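Local coordinates for protein oxidoreductase (Thermotoga maritima, PDB 1ZH8) that probably catalyses the NADP(H)-dependent oxidation of an alcohol or reduction of a carbonyl substrate whose identity is not established, at residues A[69-74]-A[80-85]; A[179-184]-A[226-231]; A[202-207]-A[320-325]. One frame throughout, in Å; residues are numbered along the deposited sequence.

Overall arrangement
Contact 1 belongs to the NADP-binding Rossmann domain, whereas contact 2, and contact 3 through its segment 202-207, involve the C-terminal domain of the Gfo/Idh/MocA type. Contact 1 is remote from both: its centre is about 31 Å from that of contact 2 and about 33 Å from that of contact 3. The side chain of Phe71 is still about 10 Å from NADP. Contacts 2 and 3 have centres about 20 Å apart and nearest atoms about 8 Å apart; they do not touch, but NADP touches both. In contact 2 Thr183 meets a phosphate oxygen, and Tyr180 a phosphate oxygen and the nicotinamide ring; contact 3 meets the carboxamide through His202. Contact 2 also carries part of the sodium site.

Contact 1: A[69-74]-A[80-85]; sequences AVFDSY and SGLVDA
Ala69 and Phe71 face Leu82 and Ser80, with CA separations of 8.6 Å for Ala69 to Leu82 and 9.4 Å for Phe71 to Ser80, so the backbones stand well apart and side chains fill the interval. Phe71 has the largest share, 42 of the 115 Å² buried, and takes part in two of the three residue contacts. With its CG beside the backbone N (chi1 -65°), the ring reaches across, and Leu82 CD1 meets it at the edge, in the ring plane, 3.7 Å from Phe71 CZ. Ser80 CB lies 3.6 Å from the same Phe71 CZ. The methyl Leu82 CD1 also reaches Ala69 CB at 4.0 Å, which makes it the shared point of the apolar cluster. An alanine in place of Phe71 would probably open a gap between the segments and leave Leu82 CD1 and Ser80 CB without the ring they touch here. An ST turn shapes segment 80-85: Ser80 OG accepts from Leu82 N at 3.1 Å, with an N-H...O angle of 153°, and is also hydrogen-bonded to Leu77 O. The pair of segments brackets helix 74-79 in the beta-alpha-beta crossover from strand 69-71 to strand 85-88 of the parallel Rossmann sheet. Ser73 caps that helix through Glu76 N, and Phe71 also packs on Ala49 of the adjacent strand 45-51.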
loop_
_atom_site.group_PDB
_atom_site.type_symbol
_atom_site.label_atom_id
_atom_site.label_comp_id
_atom_site.label_asym_id
_atom_site.label_seq_id
_atom_site.Cartn_x
_atom_site.Cartn_y
_atom_site.Cartn_z
ATOM N N ALA A 69 -40.442 3.268 29.300
ATOM C CA ALA A 69 -40.661 4.660 29.679
ATOM C C ALA A 69 -39.844 5.603 28.784
ATOM O O ALA A 69 -38.690 5.311 28.460
ATOM C CB ALA A 69 -40.329 4.862 31.129
ATOM N N VAL A 70 -40.460 6.710 28.363
ATOM C CA VAL A 70 -39.799 7.707 27.520
ATOM C C VAL A 70 -39.446 8.969 28.334
ATOM O O VAL A 70 -40.294 9.550 28.994
ATOM C CB VAL A 70 -40.660 8.078 26.279
ATOM C CG1 VAL A 70 -39.940 9.104 25.392
ATOM C CG2 VAL A 70 -40.991 6.850 25.467
ATOM N N PHE A 71 -38.191 9.392 28.264
ATOM C CA PHE A 71 -37.720 10.549 29.019
ATOM C C PHE A 71 -37.297 11.711 28.120
ATOM O O PHE A 71 -36.704 11.508 27.057
ATOM C CB PHE A 71 -36.561 10.138 29.937
ATOM C CG PHE A 71 -36.961 9.163 30.999
ATOM C CD1 PHE A 71 -37.587 9.606 32.166
ATOM C CD2 PHE A 71 -36.751 7.798 30.822
ATOM C CE1 PHE A 71 -37.991 8.705 33.151
ATOM C CE2 PHE A 71 -37.140 6.886 31.803
ATOM C CZ PHE A 71 -37.765 7.343 32.975
ATOM N N ASP A 72 -37.602 12.926 28.571
ATOM C CA ASP A 72 -37.159 14.141 27.895
ATOM C C ASP A 72 -35.648 14.349 28.011
ATOM O O ASP A 72 -35.046 14.999 27.167
ATOM C CB ASP A 72 -37.916 15.359 28.438
ATOM C CG ASP A 72 -39.404 15.358 28.046
ATOM O OD1 ASP A 72 -39.745 14.823 26.964
ATOM O OD2 ASP A 72 -40.233 15.917 28.808
ATOM N N SER A 73 -35.037 13.794 29.052
ATOM C CA SER A 73 -33.597 13.927 29.219
ATOM C C SER A 73 -32.928 12.672 29.781
ATOM O O SER A 73 -33.514 11.902 30.545
ATOM C CB SER A 73 -33.254 15.161 30.084
ATOM O OG SER A 73 -33.368 14.851 31.455
ATOM N N TYR A 74 -31.673 12.512 29.394
ATOM C CA TYR A 74 -30.824 11.426 29.823
ATOM C C TYR A 74 -30.605 11.447 31.325
ATOM O O TYR A 74 -30.603 10.382 31.969
ATOM C CB TYR A 74 -29.499 11.600 29.119
ATOM C CG TYR A 74 -28.390 10.685 29.529
ATOM C CD1 TYR A 74 -28.517 9.305 29.435
ATOM C CD2 TYR A 74 -27.174 11.207 29.939
ATOM C CE1 TYR A 74 -27.463 8.465 29.760
ATOM C CE2 TYR A 74 -26.109 10.383 30.273
ATOM C CZ TYR A 74 -26.261 9.015 30.186
ATOM O OH TYR A 74 -25.203 8.206 30.520
ATOM N N SER A 80 -34.048 7.758 37.323
ATOM C CA SER A 80 -35.377 7.153 37.424
ATOM C C SER A 80 -35.408 5.866 38.223
ATOM O O SER A 80 -36.476 5.441 38.659
ATOM C CB SER A 80 -35.935 6.857 36.035
ATOM O OG SER A 80 -35.218 5.783 35.446
ATOM N N GLY A 81 -34.247 5.233 38.387
ATOM C CA GLY A 81 -34.160 3.914 39.019
ATOM C C GLY A 81 -34.574 2.759 38.104
ATOM O O GLY A 81 -34.676 1.616 38.555
ATOM N N LEU A 82 -34.807 3.029 36.819
ATOM C CA LEU A 82 -35.325 1.983 35.919
ATOM C C LEU A 82 -34.277 1.139 35.202
ATOM O O LEU A 82 -34.637 0.173 34.536
ATOM C CB LEU A 82 -36.291 2.574 34.887
ATOM C CG LEU A 82 -37.566 3.166 35.491
ATOM C CD1 LEU A 82 -38.265 3.996 34.429
ATOM C CD2 LEU A 82 -38.484 2.066 36.069
ATOM N N VAL A 83 -32.997 1.493 35.348
ATOM C CA VAL A 83 -31.925 0.899 34.552
ATOM C C VAL A 83 -30.679 0.418 35.341
ATOM O O VAL A 83 -30.249 1.027 36.301
ATOM C CB VAL A 83 -31.464 1.890 33.462
ATOM C CG1 VAL A 83 -32.620 2.257 32.544
ATOM C CG2 VAL A 83 -30.868 3.147 34.112
ATOM N N ASP A 84 -30.103 -0.684 34.888
ATOM C CA ASP A 84 -28.837 -1.203 35.401
ATOM C C ASP A 84 -27.691 -0.713 34.519
ATOM O O ASP A 84 -26.539 -0.608 34.969
ATOM C CB ASP A 84 -28.884 -2.733 35.385
ATOM C CG ASP A 84 -29.977 -3.293 36.300
ATOM O OD1 ASP A 84 -29.987 -2.930 37.498
ATOM O OD2 ASP A 84 -30.827 -4.082 35.830
ATOM N N ALA A 85 -28.018 -0.421 33.258
ATOM C CA ALA A 85 -27.039 0.047 32.296
ATOM C C ALA A 85 -27.715 0.868 31.218
ATOM O O ALA A 85 -28.942 0.828 31.049
ATOM C CB ALA A 85 -26.278 -1.144 31.662
#

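Contact 2: A[179-184]-A[226-231]; sequences KYVHTD and PLLGGM. With NA (sodium ion), chain C; NAP (NADP nicotinamide-adenine-dinucleotide phosphate), chain D.
Leu228, whose side chain packs on Val181, gives its carbonyl oxygen to the sodium ion, with Leu228 O 2.1 Å from the metal. Gly230 O, 2.4 Å from the sodium, is a second ligand, and Asp223 OD1, Ser225 O and Asp232 OD2 complete the five protein atoms of the site. Two carbonyls only two residues apart thus converge on one cation, which is consistent with the ion fixing the course of the loop; Gly230 adopts a positive phi there.

Across the contact the link is purely apolar. The two methyls of Val181 split their partners: CG1, anti to the backbone N (chi1 158°), meets Leu227, with Val181 CG1 3.7 Å from Leu227 CD1, while Val181 CG2 goes to Leu228 CD2 at 3.4 Å. The side chains of Val181 and Leu227 cross at about a right angle. Val181 CG1 also covers one face of the neighbouring His182 ring, over its centre.

Tyr180 and Thr183 of 179-184 face the cofactor. Thr183 OG1 donates to Tyr180 O at 2.8 Å, tilted 21° from the carbonyl plane with a C=O...donor angle of 146°. This bond ties together the two residues that touch NADP: Thr183 CG2 is 3.5 Å from cofactor O2A, and Tyr180 CE1 is 3.6 Å from cofactor O2N, which lies at the edge of the phenol ring. Tyr180 CE1 is equally 3.6 Å from C5N of the nicotinamide ring.

Segment 226-231 joins the antiparallel neighbours 214-222 and 233-240, and Leu228 also rests on Phe195 of helix 195-211. Segment 179-184 lies between strand 163-171 and helix 184-187, with Tyr180 packed on Ile28 and Leu33 of helix 28-39.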
loop_
_atom_site.group_PDB
_atom_site.type_symbol
_atom_site.label_atom_id
_atom_site.label_comp_id
_atom_site.label_asym_id
_atom_site.label_seq_id
_atom_site.Cartn_x
_atom_site.Cartn_y
_atom_site.Cartn_z
ATOM N N LYS A 179 -27.426 6.979 3.929
ATOM C CA LYS A 179 -28.068 7.607 5.089
ATOM C C LYS A 179 -27.079 8.228 6.109
ATOM O O LYS A 179 -27.391 9.243 6.732
ATOM C CB LYS A 179 -29.007 6.613 5.782
ATOM C CG LYS A 179 -28.251 5.439 6.437
ATOM C CD LYS A 179 -29.176 4.435 7.082
ATOM C CE LYS A 179 -29.457 3.261 6.174
ATOM N NZ LYS A 179 -30.774 2.698 6.547
ATOM N N TYR A 180 -25.895 7.640 6.274
ATOM C CA TYR A 180 -24.945 8.140 7.272
ATOM C C TYR A 180 -24.402 9.499 6.877
ATOM O O TYR A 180 -24.072 10.321 7.730
ATOM C CB TYR A 180 -23.782 7.176 7.469
ATOM C CG TYR A 180 -24.159 5.853 8.066
ATOM C CD1 TYR A 180 -24.699 5.773 9.350
ATOM C CD2 TYR A 180 -23.949 4.666 7.353
ATOM C CE1 TYR A 180 -25.041 4.532 9.909
ATOM C CE2 TYR A 180 -24.292 3.426 7.896
ATOM C CZ TYR A 180 -24.835 3.363 9.170
ATOM O OH TYR A 180 -25.158 2.137 9.705
ATOM N N VAL A 181 -24.335 9.725 5.573
ATOM C CA VAL A 181 -23.834 10.969 5.011
ATOM C C VAL A 181 -24.652 12.201 5.454
ATOM O O VAL A 181 -24.123 13.316 5.536
ATOM C CB VAL A 181 -23.757 10.835 3.472
ATOM C CG1 VAL A 181 -23.771 12.171 2.772
ATOM C CG2 VAL A 181 -22.539 9.996 3.084
ATOM N N HIS A 182 -25.927 12.000 5.769
ATOM C CA HIS A 182 -26.819 13.128 6.045
ATOM C C HIS A 182 -26.999 13.532 7.515
ATOM O O HIS A 182 -27.695 14.506 7.807
ATOM C CB HIS A 182 -28.158 12.915 5.338
ATOM C CG HIS A 182 -28.030 12.904 3.851
ATOM N ND1 HIS A 182 -27.708 14.032 3.129
ATOM C CD2 HIS A 182 -28.118 11.895 2.954
ATOM C CE1 HIS A 182 -27.638 13.725 1.845
ATOM N NE2 HIS A 182 -27.888 12.435 1.712
ATOM N N THR A 183 -26.353 12.803 8.419
ATOM C CA THR A 183 -26.413 13.111 9.835
ATOM C C THR A 183 -25.519 14.312 10.181
ATOM O O THR A 183 -24.374 14.426 9.694
ATOM C CB THR A 183 -25.997 11.907 10.683
ATOM O OG1 THR A 183 -24.700 11.464 10.261
ATOM C CG2 THR A 183 -27.008 10.784 10.532
ATOM N N ASP A 184 -26.054 15.185 11.032
ATOM C CA ASP A 184 -25.434 16.484 11.351
ATOM C C ASP A 184 -23.991 16.391 11.890
ATOM O O ASP A 184 -23.096 17.139 11.451
ATOM C CB ASP A 184 -26.348 17.320 12.276
ATOM C CG ASP A 184 -26.695 16.610 13.616
ATOM O OD1 ASP A 184 -26.104 15.569 13.980
ATOM O OD2 ASP A 184 -27.572 17.128 14.335
ATOM N N PRO A 226 -16.794 16.635 -1.445
ATOM C CA PRO A 226 -17.465 17.716 -0.700
ATOM C C PRO A 226 -18.726 17.194 -0.020
ATOM O O PRO A 226 -19.378 17.909 0.748
ATOM C CB PRO A 226 -17.835 18.741 -1.782
ATOM C CG PRO A 226 -17.807 17.988 -3.095
ATOM C CD PRO A 226 -16.930 16.766 -2.911
ATOM N N LEU A 227 -19.065 15.942 -0.304
ATOM C CA LEU A 227 -20.268 15.361 0.232
ATOM C C LEU A 227 -20.011 14.806 1.621
ATOM O O LEU A 227 -20.909 14.755 2.453
ATOM C CB LEU A 227 -20.774 14.282 -0.716
ATOM C CG LEU A 227 -21.999 13.467 -0.302
ATOM C CD1 LEU A 227 -23.285 14.336 -0.189
ATOM C CD2 LEU A 227 -22.171 12.323 -1.296
ATOM N N LEU A 228 -18.771 14.401 1.876
ATOM C CA LEU A 228 -18.427 13.757 3.143
ATOM C C LEU A 228 -17.653 14.731 4.011
ATOM O O LEU A 228 -16.600 15.232 3.603
ATOM C CB LEU A 228 -17.621 12.475 2.923
ATOM C CG LEU A 228 -18.075 11.478 1.851
ATOM C CD1 LEU A 228 -17.166 10.264 1.843
ATOM C CD2 LEU A 228 -19.494 11.044 2.060
ATOM N N GLY A 229 -18.187 15.002 5.202
ATOM C CA GLY A 229 -17.601 15.992 6.081
ATOM C C GLY A 229 -16.243 15.519 6.539
ATOM O O GLY A 229 -16.119 14.400 7.058
ATOM N N GLY A 230 -15.232 16.368 6.327
ATOM C CA GLY A 230 -13.874 16.086 6.774
ATOM C C GLY A 230 -13.135 15.243 5.753
ATOM O O GLY A 230 -13.512 15.199 4.564
HETATM N N MSE A 231 -12.064 14.582 6.189
HETATM C CA MSE A 231 -11.249 13.762 5.279
HETATM C C MSE A 231 -11.997 12.460 4.954
HETATM O O MSE A 231 -12.885 12.040 5.705
HETATM C CB MSE A 231 -9.851 13.492 5.859
HETATM C CG MSE A 231 -9.026 14.745 6.212
HETATM SE SE MSE A 231 -7.899 15.516 4.781
HETATM C CE MSE A 231 -7.093 17.005 5.792
HETATM NA NA NA C . -14.763 15.246 2.539
HETATM P PA NAP D . -27.488 9.168 14.232
HETATM O O1A NAP D . -28.480 8.521 13.334
HETATM O O2A NAP D . -27.342 10.614 14.003
HETATM O O5B NAP D . -27.875 8.809 15.746
HETATM C C5B NAP D . -27.583 9.710 16.789
HETATM C C4B NAP D . -28.806 9.802 17.681
HETATM O O4B NAP D . -28.494 10.518 18.868
HETATM C C3B NAP D . -29.947 10.557 17.009
HETATM O O3B NAP D . -31.113 9.919 17.440
HETATM C C2B NAP D . -29.811 11.932 17.641
HETATM O O2B NAP D . -30.840 12.916 17.618
HETATM C C1B NAP D . -29.467 11.534 19.059
HETATM N N9A NAP D . -28.916 12.663 19.803
HETATM C C8A NAP D . -28.156 13.707 19.324
HETATM N N7A NAP D . -27.849 14.514 20.364
HETATM C C5A NAP D . -28.409 13.999 21.490
HETATM C C6A NAP D . -28.424 14.405 22.818
HETATM N N6A NAP D . -27.817 15.520 23.189
HETATM N N1A NAP D . -29.071 13.651 23.761
HETATM C C2A NAP D . -29.723 12.502 23.383
HETATM N N3A NAP D . -29.721 12.097 22.072
HETATM C C4A NAP D . -29.073 12.833 21.146
HETATM O O3 NAP D . -26.062 8.485 13.998
HETATM P PN NAP D . -25.780 6.909 14.142
HETATM O O1N NAP D . -26.886 6.137 14.793
HETATM O O2N NAP D . -25.259 6.601 12.817
HETATM O O5D NAP D . -24.532 6.824 15.157
HETATM C C5D NAP D . -24.648 6.879 16.568
HETATM C C4D NAP D . -23.458 6.150 17.189
HETATM O O4D NAP D . -23.426 4.819 16.689
HETATM C C3D NAP D . -22.134 6.804 16.781
HETATM O O3D NAP D . -21.239 6.843 17.867
HETATM C C2D NAP D . -21.573 5.909 15.703
HETATM O O2D NAP D . -20.160 5.913 15.670
HETATM C C1D NAP D . -22.160 4.560 16.091
HETATM N N1N NAP D . -22.284 3.692 14.923
HETATM C C2N NAP D . -21.633 2.492 14.943
HETATM C C3N NAP D . -21.706 1.623 13.850
HETATM C C7N NAP D . -21.179 0.213 13.957
HETATM O O7N NAP D . -21.265 -0.579 12.796
HETATM N N7N NAP D . -20.662 -0.265 15.105
HETATM C C4N NAP D . -22.464 1.995 12.731
HETATM C C5N NAP D . -23.142 3.221 12.724
HETATM C C6N NAP D . -23.042 4.068 13.833
HETATM P P2B NAP D . -32.422 12.835 17.329
HETATM O O1X NAP D . -33.196 12.465 18.576
HETATM O O2X NAP D . -32.732 11.810 16.262
HETATM O O3X NAP D . -32.780 14.233 16.872
#

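Contact 3: A[202-207]-A[320-325]. With NAP (NADP nicotinamide-adenine-dinucleotide phosphate), chain D.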
loop_
_atom_site.group_PDB
_atom_site.type_symbol
_atom_site.label_atom_id
_atom_site.label_comp_id
_atom_site.label_asym_id
_atom_site.label_seq_id
_atom_site.Cartn_x
_atom_site.Cartn_y
_atom_site.Cartn_z
ATOM N N HIS A 202 -12.912 0.546 13.256
ATOM C CA HIS A 202 -13.223 -0.848 12.883
ATOM C C HIS A 202 -12.026 -1.565 12.270
ATOM O O HIS A 202 -11.645 -2.665 12.704
ATOM C CB HIS A 202 -14.369 -0.912 11.871
ATOM C CG HIS A 202 -15.675 -0.469 12.424
ATOM N ND1 HIS A 202 -16.249 -1.054 13.534
ATOM C CD2 HIS A 202 -16.527 0.502 12.024
ATOM C CE1 HIS A 202 -17.401 -0.460 13.792
ATOM N NE2 HIS A 202 -17.592 0.489 12.892
ATOM N N HIS A 203 -11.437 -0.938 11.257
ATOM C CA HIS A 203 -10.300 -1.524 10.575
ATOM C C HIS A 203 -9.066 -1.701 11.494
ATOM O O HIS A 203 -8.400 -2.746 11.452
ATOM C CB HIS A 203 -10.017 -0.741 9.292
ATOM C CG HIS A 203 -11.268 -0.369 8.537
ATOM N ND1 HIS A 203 -11.486 0.894 8.025
ATOM C CD2 HIS A 203 -12.397 -1.076 8.273
ATOM C CE1 HIS A 203 -12.678 0.940 7.453
ATOM N NE2 HIS A 203 -13.251 -0.243 7.586
ATOM N N ALA A 204 -8.780 -0.726 12.355
ATOM C CA ALA A 204 -7.674 -0.874 13.298
ATOM C C ALA A 204 -7.965 -2.022 14.262
ATOM O O ALA A 204 -7.069 -2.825 14.603
ATOM C CB ALA A 204 -7.445 0.434 14.069
ATOM N N ALA A 205 -9.227 -2.117 14.692
ATOM C CA ALA A 205 -9.605 -3.182 15.595
ATOM C C ALA A 205 -9.250 -4.537 14.963
ATOM O O ALA A 205 -8.556 -5.370 15.580
ATOM C CB ALA A 205 -11.075 -3.088 15.952
ATOM N N ALA A 206 -9.647 -4.710 13.704
ATOM C CA ALA A 206 -9.407 -5.973 13.006
ATOM C C ALA A 206 -7.925 -6.268 12.818
ATOM O O ALA A 206 -7.471 -7.378 13.087
ATOM C CB ALA A 206 -10.146 -6.017 11.680
HETATM N N MSE A 207 -7.158 -5.277 12.382
HETATM C CA MSE A 207 -5.729 -5.500 12.138
HETATM C C MSE A 207 -5.007 -5.848 13.450
HETATM O O MSE A 207 -4.119 -6.721 13.472
HETATM C CB MSE A 207 -5.119 -4.275 11.470
HETATM C CG MSE A 207 -5.743 -4.015 10.113
HETATM SE SE MSE A 207 -4.941 -2.537 9.137
HETATM C CE MSE A 207 -6.089 -1.043 9.745
ATOM N N LEU A 320 -8.307 4.122 18.044
ATOM C CA LEU A 320 -8.434 5.503 17.664
ATOM C C LEU A 320 -7.036 6.078 17.409
ATOM O O LEU A 320 -6.825 6.720 16.397
ATOM C CB LEU A 320 -9.217 6.281 18.725
ATOM C CG LEU A 320 -9.509 7.753 18.448
ATOM C CD1 LEU A 320 -10.155 7.944 17.090
ATOM C CD2 LEU A 320 -10.433 8.284 19.513
ATOM N N ALA A 321 -6.089 5.783 18.298
ATOM C CA ALA A 321 -4.683 6.199 18.154
ATOM C C ALA A 321 -4.049 5.865 16.788
ATOM O O ALA A 321 -3.339 6.698 16.213
ATOM C CB ALA A 321 -3.836 5.614 19.288
ATOM N N PHE A 322 -4.300 4.659 16.281
ATOM C CA PHE A 322 -3.850 4.293 14.945
ATOM C C PHE A 322 -4.357 5.302 13.905
ATOM O O PHE A 322 -3.570 5.844 13.125
ATOM C CB PHE A 322 -4.288 2.858 14.570
ATOM C CG PHE A 322 -4.025 2.504 13.125
ATOM C CD1 PHE A 322 -2.799 1.964 12.737
ATOM C CD2 PHE A 322 -4.991 2.728 12.151
ATOM C CE1 PHE A 322 -2.538 1.634 11.408
ATOM C CE2 PHE A 322 -4.743 2.414 10.808
ATOM C CZ PHE A 322 -3.512 1.862 10.440
ATOM N N ILE A 323 -5.664 5.567 13.907
ATOM C CA ILE A 323 -6.243 6.508 12.949
ATOM C C ILE A 323 -5.753 7.927 13.197
ATOM O O ILE A 323 -5.317 8.608 12.260
ATOM C CB ILE A 323 -7.785 6.462 12.946
ATOM C CG1 ILE A 323 -8.273 5.058 12.543
ATOM C CG2 ILE A 323 -8.356 7.507 11.997
ATOM C CD1 ILE A 323 -7.856 4.661 11.174
ATOM N N GLU A 324 -5.778 8.378 14.447
ATOM C CA GLU A 324 -5.291 9.728 14.727
ATOM C C GLU A 324 -3.829 9.926 14.252
ATOM O O GLU A 324 -3.490 10.968 13.712
ATOM C CB GLU A 324 -5.467 10.092 16.195
ATOM C CG GLU A 324 -5.085 11.544 16.509
ATOM C CD GLU A 324 -5.600 12.039 17.853
ATOM O OE1 GLU A 324 -6.619 11.511 18.371
ATOM O OE2 GLU A 324 -4.982 12.977 18.384
ATOM N N ALA A 325 -2.990 8.909 14.419
ATOM C CA ALA A 325 -1.617 8.957 13.901
ATOM C C ALA A 325 -1.561 9.145 12.380
ATOM O O ALA A 325 -0.830 10.008 11.902
ATOM C CB ALA A 325 -0.840 7.719 14.311
HETATM P PA NAP D . -27.488 9.168 14.232
HETATM O O1A NAP D . -28.480 8.521 13.334
HETATM O O2A NAP D . -27.342 10.614 14.003
HETATM O O5B NAP D . -27.875 8.809 15.746
HETATM C C5B NAP D . -27.583 9.710 16.789
HETATM C C4B NAP D . -28.806 9.802 17.681
HETATM O O4B NAP D . -28.494 10.518 18.868
HETATM C C3B NAP D . -29.947 10.557 17.009
HETATM O O3B NAP D . -31.113 9.919 17.440
HETATM C C2B NAP D . -29.811 11.932 17.641
HETATM O O2B NAP D . -30.840 12.916 17.618
HETATM C C1B NAP D . -29.467 11.534 19.059
HETATM N N9A NAP D . -28.916 12.663 19.803
HETATM C C8A NAP D . -28.156 13.707 19.324
HETATM N N7A NAP D . -27.849 14.514 20.364
HETATM C C5A NAP D . -28.409 13.999 21.490
HETATM C C6A NAP D . -28.424 14.405 22.818
HETATM N N6A NAP D . -27.817 15.520 23.189
HETATM N N1A NAP D . -29.071 13.651 23.761
HETATM C C2A NAP D . -29.723 12.502 23.383
HETATM N N3A NAP D . -29.721 12.097 22.072
HETATM C C4A NAP D . -29.073 12.833 21.146
HETATM O O3 NAP D . -26.062 8.485 13.998
HETATM P PN NAP D . -25.780 6.909 14.142
HETATM O O1N NAP D . -26.886 6.137 14.793
HETATM O O2N NAP D . -25.259 6.601 12.817
HETATM O O5D NAP D . -24.532 6.824 15.157
HETATM C C5D NAP D . -24.648 6.879 16.568
HETATM C C4D NAP D . -23.458 6.150 17.189
HETATM O O4D NAP D . -23.426 4.819 16.689
HETATM C C3D NAP D . -22.134 6.804 16.781
HETATM O O3D NAP D . -21.239 6.843 17.867
HETATM C C2D NAP D . -21.573 5.909 15.703
HETATM O O2D NAP D . -20.160 5.913 15.670
HETATM C C1D NAP D . -22.160 4.560 16.091
HETATM N N1N NAP D . -22.284 3.692 14.923
HETATM C C2N NAP D . -21.633 2.492 14.943
HETATM C C3N NAP D . -21.706 1.623 13.850
HETATM C C7N NAP D . -21.179 0.213 13.957
HETATM O O7N NAP D . -21.265 -0.579 12.796
HETATM N N7N NAP D . -20.662 -0.265 15.105
HETATM C C4N NAP D . -22.464 1.995 12.731
HETATM C C5N NAP D . -23.142 3.221 12.724
HETATM C C6N NAP D . -23.042 4.068 13.833
HETATM P P2B NAP D . -32.422 12.835 17.329
HETATM O O1X NAP D . -33.196 12.465 18.576
HETATM O O2X NAP D . -32.732 11.810 16.262
HETATM O O3X NAP D . -32.780 14.233 16.872
#
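Phe322 swings its CG opposite the backbone N (chi1 171°), while Met207, a selenomethionine, holds CG beside its own N and bends at chi3 (-91°), so that its terminal methyl turns in toward the phenyl ring. This is helix-helix packing of helix 195-211, in the alpha+beta C-terminal domain of the Gfo/Idh/MocA family, against helix 313-329.

The backbones come close where a small residue permits it: Ala204 CA and Phe322 CA are 6.6 Å apart, the shortest CA separation between the two segments. Ala204 CB sits against the root of the aromatic side chain, 3.9 Å from Phe322 CD2 and 4.0 Å from Phe322 CB. One helical turn further on, Met207 CE reaches the far end of the same ring, 3.9 Å from both Phe322 CE2 and Phe322 CZ, its side chain crossing that of Phe322 at about a right angle. Phe322 is therefore touched at two places along its length by one helix, and all three residues are buried. Both helices lean on the mixed sheet: Met207 packs on Met166 and Trp168 of strand 163-171, and Phe322 on Ile214 and Ile217 of strand 214-222 and edge-to-face on Phe238.

At the start of segment 202-207, helix 195-211 also reaches the cofactor. His202 ND1 is hydrogen-bonded to Glu140 OE2, which would help to set the rotation of the imidazole. The adjoining CE1 corner of the ring meets the nicotinamide carboxamide: cofactor N7N lies at the ring edge, in its plane, 3.5 Å from His202 CE1.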